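Local coordinates for protein CRISPR system Cmr subunit Cmr1-1 (Pyrococcus furiosus, PDB 4W8X) that binds RNA and, together with Cmr6, caps the elongated type III-B Cmr ribonucleoprotein complex of CRISPR antiviral defence, at the guanosine-3'-monophosphate site. Coordinates in Å, arbitrary orientation; residue numbers count along the deposited sequence, not the author numbering.

The guanosine-3'-monophosphate site. Residues 36, 41, 44-45, 154, 159-160, 285. With 3GP (guanosine-3'-monophosphate), chain B.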
# COMPACT_ATOMS: atom_id res chain seq x y z
N PRO A 36 9.07 -2.93 -3.23
CA PRO A 36 8.87 -3.76 -2.04
C PRO A 36 8.42 -5.16 -2.42
O PRO A 36 7.51 -5.28 -3.25
CB PRO A 36 7.76 -3.04 -1.27
CG PRO A 36 7.63 -1.73 -1.89
CD PRO A 36 8.12 -1.81 -3.27
N ALA A 41 7.10 -6.02 2.22
CA ALA A 41 5.88 -5.32 2.61
C ALA A 41 5.17 -5.91 3.84
O ALA A 41 4.51 -5.19 4.58
CB ALA A 41 4.94 -5.26 1.42
N TRP A 44 6.74 -4.33 6.77
CA TRP A 44 6.25 -2.97 6.92
C TRP A 44 4.91 -2.94 7.63
O TRP A 44 4.70 -2.21 8.60
CB TRP A 44 6.10 -2.29 5.56
CG TRP A 44 5.91 -0.80 5.68
CD1 TRP A 44 6.88 0.13 5.77
CD2 TRP A 44 4.66 -0.08 5.75
NE1 TRP A 44 6.34 1.38 5.87
CE2 TRP A 44 4.98 1.28 5.87
CE3 TRP A 44 3.32 -0.46 5.72
CZ2 TRP A 44 4.00 2.26 5.96
CZ3 TRP A 44 2.35 0.52 5.82
CH2 TRP A 44 2.69 1.87 5.93
N TRP A 45 4.00 -3.75 7.14
CA TRP A 45 2.65 -3.73 7.66
C TRP A 45 2.62 -4.19 9.11
O TRP A 45 1.76 -3.76 9.87
CB TRP A 45 1.72 -4.58 6.77
CG TRP A 45 1.16 -3.76 5.64
CD1 TRP A 45 1.46 -3.87 4.32
CD2 TRP A 45 0.24 -2.67 5.76
NE1 TRP A 45 0.77 -2.94 3.60
CE2 TRP A 45 0.02 -2.17 4.46
CE3 TRP A 45 -0.42 -2.06 6.83
CZ2 TRP A 45 -0.84 -1.11 4.20
CZ3 TRP A 45 -1.27 -1.00 6.57
CH2 TRP A 45 -1.47 -0.53 5.26
N SER A 154 0.10 -3.40 -1.12
CA SER A 154 0.52 -3.61 -2.50
C SER A 154 1.98 -4.04 -2.50
O SER A 154 2.65 -3.87 -1.50
CB SER A 154 0.36 -2.33 -3.33
OG SER A 154 -0.93 -1.75 -3.20
N SER A 159 3.53 0.84 -6.63
CA SER A 159 2.42 0.13 -5.99
C SER A 159 1.56 1.04 -5.10
O SER A 159 0.49 0.65 -4.67
CB SER A 159 2.96 -1.04 -5.18
OG SER A 159 4.10 -0.65 -4.45
N ARG A 160 2.03 2.25 -4.83
CA ARG A 160 1.24 3.21 -4.08
C ARG A 160 0.40 4.04 -5.02
O ARG A 160 -0.25 5.01 -4.63
CB ARG A 160 2.14 4.12 -3.25
CG ARG A 160 3.19 3.40 -2.45
CD ARG A 160 4.01 4.38 -1.61
NE ARG A 160 5.23 4.85 -2.26
CZ ARG A 160 5.89 5.94 -1.89
NH1 ARG A 160 5.43 6.68 -0.89
NH2 ARG A 160 6.99 6.29 -2.54
N TRP A 285 -1.79 6.33 -0.45
CA TRP A 285 -1.66 5.24 -1.39
C TRP A 285 -3.04 4.94 -1.97
O TRP A 285 -4.04 5.09 -1.28
CB TRP A 285 -1.10 3.98 -0.73
CG TRP A 285 0.18 4.18 0.02
CD1 TRP A 285 0.93 5.32 0.09
CD2 TRP A 285 0.86 3.21 0.83
NE1 TRP A 285 2.04 5.11 0.87
CE2 TRP A 285 2.01 3.83 1.33
CE3 TRP A 285 0.59 1.88 1.16
CZ2 TRP A 285 2.89 3.15 2.17
CZ3 TRP A 285 1.46 1.22 1.96
CH2 TRP A 285 2.60 1.85 2.46
P 3GP B . 9.94 3.13 5.16
O1P 3GP B . 11.04 3.95 5.77
O2P 3GP B . 10.25 1.67 5.40
O3P 3GP B . 8.62 3.53 5.77
O5' 3GP B . 8.31 5.49 1.39
C5' 3GP B . 7.18 4.83 1.92
C4' 3GP B . 7.63 3.81 2.96
O4' 3GP B . 6.69 2.76 2.96
C3' 3GP B . 8.98 3.21 2.60
O3' 3GP B . 10.01 3.37 3.57
C2' 3GP B . 8.74 1.75 2.27
O2' 3GP B . 9.37 0.86 3.17
C1' 3GP B . 7.25 1.59 2.39
N9 3GP B . 6.66 1.47 1.05
C8 3GP B . 6.92 2.19 -0.08
N7 3GP B . 6.13 1.73 -1.07
C5 3GP B . 5.35 0.74 -0.56
C6 3GP B . 4.37 -0.08 -1.10
O6 3GP B . 4.06 0.05 -2.27
N1 3GP B . 3.76 -1.01 -0.30
C2 3GP B . 4.13 -1.15 1.02
N2 3GP B . 3.55 -2.05 1.80
N3 3GP B . 5.10 -0.34 1.56
C4 3GP B . 5.69 0.58 0.78
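Trp44, on helix 38-50, lays its indole alongside the sugar of guanosine-3'-monophosphate: its pyrrole ring stacks on the ribose in a nearly parallel plane, with centroids 4.4 Å apart. CG stands anti to the backbone N (chi1 -167°), which swings the ring out from the helix so that its N-H edge meets the nucleotide. From there NE1 donates to O3P of the 3'-phosphate at 3.1 Å, fairly straight and in the plane of the indole. The far rim of the same indole points into the face of Trp45, CZ3 3.6 Å above the middle of that ring.

The guanine is held between Pro36 and Trp285. Pro36 sets CG against one face, over both rings of the purine and 3.6 Å from C5, a CH-pi contact. Across the base, Trp285, from strand 284-291, leans the rim of its benzene ring, tilted by roughly 40°, over N3 and C2, CH2 3.4 Å from N3. Arg160 lays CG and CD over the C6 and N7 end of the face that Trp285 covers, CG 3.9 Å from C6, and CD also rests on the Trp285 ring. A bend at chi3 turns its guanidinium past N7 towards the 5' end of the ribose.

At the Watson-Crick edge, N1 donates to the backbone carbonyl O of Ser154, 3.3 Å away. This is consistent with guanine, whose N1 carries a hydrogen, though the bond is long and comes from above the carbonyl plane. Ser159 points OG towards O6, but too closely modelled to interpret. The nucleotide is poorly ordered and partly occupied, so its contacts are approximate; it plausibly marks where an RNA guanosine binds. Beside the 2-amino group, the methyl CB of Ala41 lies 3.5 Å from N2.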